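Local coordinates for protein GphF (Archangium violaceum, PDB 6MBG) that acts as the dehydratase domain of the gephyronic acid polyketide synthase, probably removing water from the growing chain and also shifting its double bond, at residues T73-D78 with C229-L234; E100-E105 with R127-Q132; D152-R157 with R167-L172. All coordinates share one frame; numbering follows the deposited sequence.

How the interactions relate
Interactions 1 and 2 are neighbours, with centres about 9 Å apart. Interaction 1 pairs strand 73-81 with 224-234 and interaction 2 pairs 103-109 with 121-131; strands 73-81 and 121-131 adjoin, so the contacts touch. Interaction 1 is a regular antiparallel strand pair in the middle of the fold, with a buried apolar face and a charged face. Interaction 2 lies nearer the edge, where a tight turn meets a strand through one backbone bond, a water and a few side-chain contacts. Interaction 3 is across the chain's centre, about 27 Å from interaction 1 between centres. It is a buried contact of another kind: a helix reaches a strand through a tyrosine hydroxyl rather than backbone pairing.

Interaction 1: residues T73-D78 with C229-L234. With BU1 (1,4-butanediol), chain C.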
# COMPACT_ATOMS: atom_id res chain seq x y z
N THR A 73 -15.30 -7.60 -5.74
CA THR A 73 -13.87 -7.59 -5.41
C THR A 73 -13.10 -6.69 -6.37
O THR A 73 -13.28 -6.78 -7.60
CB THR A 73 -13.35 -9.03 -5.48
OG1 THR A 73 -14.02 -9.82 -4.49
CG2 THR A 73 -11.84 -9.07 -5.24
N LEU A 74 -12.26 -5.82 -5.83
CA LEU A 74 -11.38 -4.97 -6.62
C LEU A 74 -10.01 -5.61 -6.72
O LEU A 74 -9.49 -6.15 -5.73
CB LEU A 74 -11.26 -3.58 -6.01
CG LEU A 74 -12.55 -2.84 -5.71
CD1 LEU A 74 -12.22 -1.52 -4.97
CD2 LEU A 74 -13.25 -2.55 -7.05
N ILE A 75 -9.41 -5.56 -7.91
CA ILE A 75 -8.20 -6.31 -8.19
C ILE A 75 -7.17 -5.38 -8.81
O ILE A 75 -7.50 -4.60 -9.72
CB ILE A 75 -8.48 -7.51 -9.11
CG1 ILE A 75 -9.48 -8.46 -8.44
CG2 ILE A 75 -7.19 -8.24 -9.44
CD1 ILE A 75 -10.12 -9.42 -9.37
N VAL A 76 -5.93 -5.46 -8.34
CA VAL A 76 -4.79 -4.87 -9.03
C VAL A 76 -3.78 -5.98 -9.24
O VAL A 76 -3.52 -6.78 -8.33
CB VAL A 76 -4.18 -3.68 -8.27
CG1 VAL A 76 -3.22 -2.90 -9.16
CG2 VAL A 76 -5.28 -2.74 -7.80
N GLU A 77 -3.20 -6.03 -10.44
CA GLU A 77 -2.32 -7.13 -10.81
C GLU A 77 -1.05 -6.60 -11.45
O GLU A 77 -1.06 -5.52 -12.05
CB GLU A 77 -2.97 -8.08 -11.80
CG GLU A 77 -3.85 -9.12 -11.19
CD GLU A 77 -4.32 -10.10 -12.24
OE1 GLU A 77 -4.72 -9.64 -13.33
OE2 GLU A 77 -4.27 -11.32 -11.96
N ASP A 78 0.02 -7.38 -11.33
CA ASP A 78 1.25 -7.16 -12.07
C ASP A 78 1.78 -5.74 -11.85
O ASP A 78 2.11 -5.02 -12.79
CB ASP A 78 1.02 -7.47 -13.56
CG ASP A 78 2.27 -7.33 -14.41
OD1 ASP A 78 3.37 -7.69 -13.95
OD2 ASP A 78 2.14 -6.85 -15.57
N CYS A 229 4.02 -6.12 -6.75
CA CYS A 229 3.36 -7.32 -6.26
C CYS A 229 2.61 -7.95 -7.42
O CYS A 229 2.27 -7.28 -8.41
CB CYS A 229 2.42 -7.05 -5.08
SG CYS A 229 0.96 -6.06 -5.47
N ALA A 230 2.40 -9.26 -7.31
CA ALA A 230 1.71 -9.98 -8.37
C ALA A 230 0.21 -9.70 -8.37
O ALA A 230 -0.40 -9.59 -9.44
CB ALA A 230 1.98 -11.49 -8.23
N ARG A 231 -0.39 -9.56 -7.19
CA ARG A 231 -1.85 -9.44 -7.14
C ARG A 231 -2.27 -8.88 -5.79
O ARG A 231 -1.75 -9.31 -4.75
CB ARG A 231 -2.50 -10.81 -7.39
CG ARG A 231 -4.00 -10.78 -7.53
CD ARG A 231 -4.52 -12.16 -7.88
NE ARG A 231 -5.95 -12.13 -8.14
CZ ARG A 231 -6.48 -12.04 -9.36
NH1 ARG A 231 -5.69 -11.99 -10.41
NH2 ARG A 231 -7.80 -12.01 -9.51
N ILE A 232 -3.20 -7.92 -5.80
CA ILE A 232 -3.93 -7.57 -4.59
C ILE A 232 -5.42 -7.67 -4.89
O ILE A 232 -5.88 -7.16 -5.92
CB ILE A 232 -3.54 -6.19 -4.03
CG1 ILE A 232 -4.46 -5.79 -2.87
CG2 ILE A 232 -3.52 -5.13 -5.11
CD1 ILE A 232 -3.93 -4.60 -2.07
N GLU A 233 -6.15 -8.39 -4.03
CA GLU A 233 -7.61 -8.50 -4.15
C GLU A 233 -8.24 -7.88 -2.92
O GLU A 233 -7.91 -8.28 -1.79
CB GLU A 233 -8.07 -9.96 -4.25
CG GLU A 233 -7.80 -10.66 -5.54
CD GLU A 233 -8.51 -12.00 -5.61
OE1 GLU A 233 -9.31 -12.31 -4.70
OE2 GLU A 233 -8.26 -12.75 -6.58
N LEU A 234 -9.16 -6.95 -3.13
CA LEU A 234 -9.82 -6.26 -2.03
C LEU A 234 -11.28 -6.65 -2.02
O LEU A 234 -12.01 -6.40 -2.99
CB LEU A 234 -9.67 -4.75 -2.13
CG LEU A 234 -10.31 -4.00 -0.96
CD1 LEU A 234 -9.55 -4.35 0.32
CD2 LEU A 234 -10.33 -2.46 -1.23
C1 BU1 C . 6.40 -7.49 -9.61
C2 BU1 C . 5.30 -7.81 -10.62
C3 BU1 C . 4.85 -9.26 -10.46
C4 BU1 C . 3.99 -9.63 -11.67
O5 BU1 C . 7.08 -6.32 -10.00
O6 BU1 C . 3.42 -10.90 -11.53
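Arg231 and Glu77 lie side by side across an antiparallel strand pair, and Ile75 and Glu233 share their face of the sheet. Residues 73-77 and 231-234 run at 167° to each other. Leu74 with Leu234 and Val76 with Ile232 are the hydrogen-bonded pairs, two N-H...O bonds each. Asp78 N adds a bond to Ala230 O where both chains turn a corner.

The Arg231 side chain leaves CB with CG anti to the backbone N (chi1 -173°) and stays extended to NE. Its CG passes 4.0 Å from Glu77 CG. NE then gives a hydrogen bond to Glu233 OE2, 2.9 Å away. CZ sits beneath Ile75 CG2, which lies over one face of the guanidinium. NH2 bonds to the same oxygen, Glu233 OE2, at 3.1 Å, and also touches Ile75 CD1 at 3.5 Å. NH1 turns to Glu77 OE2 in a salt bridge, but the two atoms are modelled too close, so its exact geometry is doubtful.

On the other face Val76 CB meets Ile232 CG2 at 3.5 Å. Leu74 and Val76 of this face pack on helix 52-65. Past the corner a butanediol lies beside Asp78, whose OD1 is 3.1 Å from its C4, and Ala230 CB is 3.6 Å from its O6.

The strands join the two halves of what is, by family, a double hotdog fold. One face of the joint is apolar. On the other, one arginine lies between two carboxylates, which probably offsets their mutual repulsion.

Interaction 2: residues E100-E105 with R127-Q132; sequences EDERFE and RIARRQ
Glu102 O is met by three atoms of residues 127-128. Ile128 N gives it a nearly straight hydrogen bond (2.8 Å, 163° at the hydrogen). Arg127 CA makes a CA-H...O contact at 3.2 Å, and Arg127 CG lies 3.3 Å away. Alongside, Arg103 and Arg127 form an antiparallel non-hydrogen-bonded pair.

The Glu102 side chain runs over the Ile128 carbonyl toward Ala129. Its OE2 stands 3.0 Å from Ile128 O, two acceptors that would be expected to repel. A water at this end probably offsets part of that repulsion. It donates to Glu102 OE2 at 3.2 Å and accepts from Arg130 N at 3.1 Å.

Phe104 has CG between its backbone N and carbonyl carbon (chi1 75°), which turns the ring toward the other strand. Ring atom CD2 touches Ile128 CG2 at 3.8 Å, and the two side chains cross at a slant.

Outside this shell, the two arginines bring like charges near each other, Arg103 NH1 and Arg127 NH2 being 4.3 Å apart. Arg127 has a salt bridge to Glu77, and Arg103 has a long, weak ion pair with Asp78. Glu102 is itself placed by a type I' turn from Glu100 to Arg103, closed by backbone bonds between those two residues in both directions.

The turn links strands 93-100 and 103-109 as a hairpin. Strand 121-131 lies next to 103-109 and has strand 73-81 on its other side. Phe104 and Ile128 both rest on Ala58 of helix 52-65.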
# COMPACT_ATOMS: atom_id res chain seq x y z
N GLU A 100 -5.84 2.60 -19.87
CA GLU A 100 -6.40 2.18 -21.15
C GLU A 100 -6.41 0.66 -21.18
O GLU A 100 -5.41 0.04 -20.80
CB GLU A 100 -5.59 2.74 -22.33
CG GLU A 100 -6.17 2.37 -23.69
CD GLU A 100 -5.68 3.27 -24.81
OE1 GLU A 100 -4.88 4.19 -24.54
OE2 GLU A 100 -6.12 3.06 -25.97
N ASP A 101 -7.53 0.07 -21.60
CA ASP A 101 -7.71 -1.38 -21.66
C ASP A 101 -7.23 -2.06 -20.37
O ASP A 101 -6.50 -3.06 -20.39
CB ASP A 101 -7.00 -1.98 -22.87
CG ASP A 101 -7.56 -1.47 -24.19
OD1 ASP A 101 -8.80 -1.44 -24.35
OD2 ASP A 101 -6.74 -1.08 -25.04
N GLU A 102 -7.63 -1.49 -19.24
CA GLU A 102 -7.34 -2.02 -17.90
C GLU A 102 -5.87 -1.95 -17.50
O GLU A 102 -5.54 -2.36 -16.39
CB GLU A 102 -7.80 -3.47 -17.73
CG GLU A 102 -9.28 -3.63 -17.43
CD GLU A 102 -9.73 -5.08 -17.53
OE1 GLU A 102 -10.02 -5.53 -18.66
OE2 GLU A 102 -9.80 -5.76 -16.48
N ARG A 103 -4.97 -1.47 -18.36
CA ARG A 103 -3.62 -1.15 -17.91
C ARG A 103 -3.59 0.26 -17.32
O ARG A 103 -4.23 1.17 -17.84
CB ARG A 103 -2.62 -1.23 -19.07
CG ARG A 103 -2.59 -2.58 -19.77
CD ARG A 103 -1.62 -3.53 -19.07
NE ARG A 103 -0.52 -2.84 -18.39
CZ ARG A 103 0.34 -3.43 -17.55
NH1 ARG A 103 0.23 -4.72 -17.27
NH2 ARG A 103 1.31 -2.71 -17.00
N PHE A 104 -2.83 0.46 -16.24
CA PHE A 104 -2.72 1.82 -15.69
C PHE A 104 -1.27 2.22 -15.50
O PHE A 104 -0.36 1.38 -15.45
CB PHE A 104 -3.49 1.97 -14.35
CG PHE A 104 -2.79 1.32 -13.18
CD1 PHE A 104 -1.86 2.04 -12.42
CD2 PHE A 104 -3.05 -0.00 -12.85
CE1 PHE A 104 -1.20 1.43 -11.35
CE2 PHE A 104 -2.39 -0.61 -11.77
CZ PHE A 104 -1.47 0.11 -11.04
N GLU A 105 -1.06 3.53 -15.40
CA GLU A 105 0.21 4.08 -14.97
C GLU A 105 -0.06 5.31 -14.11
O GLU A 105 -1.05 6.02 -14.30
CB GLU A 105 1.11 4.43 -16.16
CG GLU A 105 0.51 5.45 -17.12
CD GLU A 105 1.39 5.76 -18.31
OE1 GLU A 105 1.09 6.75 -19.02
OE2 GLU A 105 2.39 5.04 -18.54
N ARG A 127 -2.16 -3.54 -13.79
CA ARG A 127 -3.45 -3.80 -14.41
C ARG A 127 -4.53 -3.76 -13.34
O ARG A 127 -4.29 -4.12 -12.18
CB ARG A 127 -3.44 -5.15 -15.13
CG ARG A 127 -4.72 -5.50 -15.88
CD ARG A 127 -4.69 -6.95 -16.41
NE ARG A 127 -3.33 -7.38 -16.74
CZ ARG A 127 -2.65 -8.31 -16.08
NH1 ARG A 127 -3.20 -8.94 -15.05
NH2 ARG A 127 -1.42 -8.63 -16.46
N ILE A 128 -5.72 -3.28 -13.70
CA ILE A 128 -6.85 -3.24 -12.78
C ILE A 128 -7.93 -4.17 -13.27
O ILE A 128 -8.05 -4.47 -14.47
CB ILE A 128 -7.43 -1.82 -12.58
CG1 ILE A 128 -7.73 -1.16 -13.94
CG2 ILE A 128 -6.49 -0.97 -11.69
CD1 ILE A 128 -8.62 0.08 -13.84
N ALA A 129 -8.76 -4.62 -12.33
CA ALA A 129 -9.86 -5.51 -12.67
C ALA A 129 -10.86 -5.50 -11.52
O ALA A 129 -10.61 -4.95 -10.45
CB ALA A 129 -9.37 -6.93 -12.95
N ARG A 130 -11.99 -6.15 -11.77
CA ARG A 130 -13.10 -6.14 -10.83
C ARG A 130 -13.86 -7.44 -11.06
O ARG A 130 -14.18 -7.76 -12.20
CB ARG A 130 -14.00 -4.93 -11.10
CG ARG A 130 -15.13 -4.74 -10.13
CD ARG A 130 -15.78 -3.37 -10.30
NE ARG A 130 -16.94 -3.24 -9.42
CZ ARG A 130 -17.33 -2.11 -8.84
NH1 ARG A 130 -16.64 -0.99 -9.05
NH2 ARG A 130 -18.38 -2.11 -8.04
N ARG A 131 -14.14 -8.18 -10.00
CA ARG A 131 -14.87 -9.43 -10.17
C ARG A 131 -15.95 -9.55 -9.10
O ARG A 131 -15.85 -8.99 -8.01
CB ARG A 131 -13.93 -10.63 -10.11
CG ARG A 131 -13.19 -10.88 -11.41
CD ARG A 131 -14.16 -11.12 -12.57
NE ARG A 131 -14.99 -12.32 -12.41
CZ ARG A 131 -16.32 -12.32 -12.31
NH1 ARG A 131 -16.98 -13.47 -12.17
NH2 ARG A 131 -17.00 -11.18 -12.36
N GLN A 132 -17.00 -10.31 -9.42
CA GLN A 132 -18.01 -10.55 -8.40
C GLN A 132 -17.40 -11.31 -7.23
O GLN A 132 -16.45 -12.07 -7.39
CB GLN A 132 -19.17 -11.34 -8.99
CG GLN A 132 -19.86 -10.60 -10.12
CD GLN A 132 -20.63 -11.54 -10.99
OE1 GLN A 132 -20.46 -11.56 -12.21
NE2 GLN A 132 -21.47 -12.35 -10.37
O HOH W 1 -12.50 -6.28 -14.83

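Interaction 3: residues D152-R157 with R167-L172; sequences DAYYER and RNIRHL
Tyr155 reaches from its helix to the backbone of Ile169, and most of the contact depends on it. CG stands beside the backbone N (chi1 -78°), which directs the ring at the 167-172 segment.

The direct polar contact is a hydrogen bond from Tyr155 OH to Ile169 O, 2.7 Å long. The hydroxyl lies in the carbonyl plane on a lone pair, with a C=O...donor angle of 110°. The acceptor in turn lies at the edge of the tyrosine ring, near its plane. The same hydroxyl oxygen, Tyr155 OH, comes within 3.2 Å of Ile169 CB. A water makes a second, looser link. It accepts from Arg167 NE at 3.0 Å and has only a weak bond to Tyr155 O.

The apolar contacts are made mainly by the same ring. Arg167 lays its aliphatic part obliquely against it, with CB 3.5 Å from Tyr155 CE1 and CG 3.7 Å from Tyr155 CD1. The guanidinium lies beyond the ring, its plane turned 60° from it, and only the aliphatic part touches. The Arg167 NH2 goes to Tyr162 O instead. Tyr155 CZ lies 4.3 Å from Ile169 CB. A lighter touch joins Tyr154 CE2 to Ile169 CD1 at 4.3 Å.

Helix 151-158 thus lies against the start of strand 169-175, which pairs with strand 178-184. Helix 200-214 packs against both: Tyr154 bonds to its Gln208 and packs on Phe211, a residue of a butanediol pocket, and Ile169 also touches Gln208.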
# COMPACT_ATOMS: atom_id res chain seq x y z
N ASP A 152 8.13 -2.65 20.61
CA ASP A 152 8.77 -1.42 21.04
C ASP A 152 10.17 -1.32 20.45
O ASP A 152 10.58 -0.24 20.02
CB ASP A 152 8.78 -1.33 22.57
CG ASP A 152 9.08 -2.65 23.25
OD1 ASP A 152 9.15 -3.70 22.57
OD2 ASP A 152 9.23 -2.63 24.49
N ALA A 153 10.88 -2.45 20.34
CA ALA A 153 12.21 -2.44 19.73
C ALA A 153 12.13 -2.11 18.24
O ALA A 153 12.93 -1.33 17.71
CB ALA A 153 12.89 -3.79 19.94
N TYR A 154 11.16 -2.71 17.55
CA TYR A 154 10.94 -2.38 16.15
C TYR A 154 10.66 -0.89 15.96
O TYR A 154 11.26 -0.24 15.10
CB TYR A 154 9.80 -3.25 15.61
CG TYR A 154 9.38 -2.86 14.21
CD1 TYR A 154 10.09 -3.30 13.10
CD2 TYR A 154 8.29 -2.03 14.01
CE1 TYR A 154 9.71 -2.90 11.79
CE2 TYR A 154 7.89 -1.65 12.71
CZ TYR A 154 8.60 -2.09 11.62
OH TYR A 154 8.22 -1.69 10.34
N TYR A 155 9.76 -0.33 16.77
CA TYR A 155 9.38 1.08 16.55
C TYR A 155 10.55 2.01 16.84
O TYR A 155 10.72 3.02 16.15
CB TYR A 155 8.18 1.45 17.42
CG TYR A 155 6.86 0.96 16.88
CD1 TYR A 155 6.53 1.13 15.56
CD2 TYR A 155 5.97 0.29 17.71
CE1 TYR A 155 5.32 0.67 15.06
CE2 TYR A 155 4.75 -0.16 17.24
CZ TYR A 155 4.43 0.04 15.90
OH TYR A 155 3.24 -0.43 15.40
N GLU A 156 11.36 1.67 17.85
CA GLU A 156 12.52 2.51 18.15
C GLU A 156 13.52 2.47 17.00
O GLU A 156 14.10 3.50 16.63
CB GLU A 156 13.17 2.06 19.47
CG GLU A 156 14.35 2.91 19.89
CD GLU A 156 13.94 4.27 20.47
OE1 GLU A 156 14.84 4.98 20.99
OE2 GLU A 156 12.75 4.64 20.41
N ARG A 157 13.72 1.28 16.40
CA ARG A 157 14.57 1.19 15.22
C ARG A 157 13.98 1.98 14.06
O ARG A 157 14.71 2.67 13.34
CB ARG A 157 14.74 -0.27 14.80
CG ARG A 157 15.94 -0.97 15.41
CD ARG A 157 15.84 -2.48 15.24
NE ARG A 157 16.82 -3.16 16.09
CZ ARG A 157 16.67 -4.39 16.59
NH1 ARG A 157 15.57 -5.10 16.33
NH2 ARG A 157 17.62 -4.90 17.36
N ARG A 167 2.55 4.04 13.00
CA ARG A 167 2.94 3.06 14.02
C ARG A 167 1.64 2.38 14.47
O ARG A 167 1.16 2.60 15.58
CB ARG A 167 3.67 3.72 15.20
CG ARG A 167 4.98 4.37 14.83
CD ARG A 167 5.54 5.24 15.94
NE ARG A 167 6.66 6.01 15.43
CZ ARG A 167 7.03 7.19 15.88
NH1 ARG A 167 6.39 7.76 16.90
NH2 ARG A 167 8.05 7.82 15.31
N ASN A 168 1.07 1.58 13.58
CA ASN A 168 -0.28 1.06 13.74
C ASN A 168 -0.33 -0.44 13.99
O ASN A 168 -1.42 -1.01 14.00
CB ASN A 168 -1.11 1.43 12.50
CG ASN A 168 -1.19 2.95 12.32
OD1 ASN A 168 -1.65 3.65 13.21
ND2 ASN A 168 -0.71 3.45 11.18
N ILE A 169 0.82 -1.08 14.22
CA ILE A 169 0.85 -2.47 14.64
C ILE A 169 0.69 -2.52 16.15
O ILE A 169 1.47 -1.91 16.89
CB ILE A 169 2.15 -3.17 14.23
CG1 ILE A 169 2.52 -2.85 12.80
CG2 ILE A 169 2.04 -4.72 14.50
CD1 ILE A 169 3.95 -3.25 12.44
N ARG A 170 -0.32 -3.24 16.61
CA ARG A 170 -0.55 -3.33 18.04
C ARG A 170 -0.08 -4.66 18.61
O ARG A 170 0.22 -4.73 19.81
CB ARG A 170 -2.02 -3.10 18.37
CG ARG A 170 -2.36 -1.61 18.54
CD ARG A 170 -3.26 -1.37 19.75
NE ARG A 170 -3.40 0.05 20.09
CZ ARG A 170 -4.45 0.81 19.78
NH1 ARG A 170 -5.48 0.29 19.13
NH2 ARG A 170 -4.48 2.09 20.14
N HIS A 171 0.03 -5.71 17.79
CA HIS A 171 0.57 -6.98 18.27
C HIS A 171 1.10 -7.75 17.07
O HIS A 171 0.58 -7.60 15.96
CB HIS A 171 -0.48 -7.81 19.03
CG HIS A 171 0.03 -9.13 19.53
ND1 HIS A 171 -0.26 -10.33 18.91
CD2 HIS A 171 0.80 -9.44 20.61
CE1 HIS A 171 0.32 -11.32 19.58
NE2 HIS A 171 0.97 -10.81 20.61
N LEU A 172 2.13 -8.57 17.30
CA LEU A 172 2.71 -9.35 16.21
C LEU A 172 3.35 -10.61 16.79
O LEU A 172 4.13 -10.52 17.75
CB LEU A 172 3.76 -8.55 15.44
CG LEU A 172 4.40 -9.19 14.22
CD1 LEU A 172 3.37 -9.53 13.16
CD2 LEU A 172 5.44 -8.24 13.65
O HOH W 2 8.46 4.07 13.95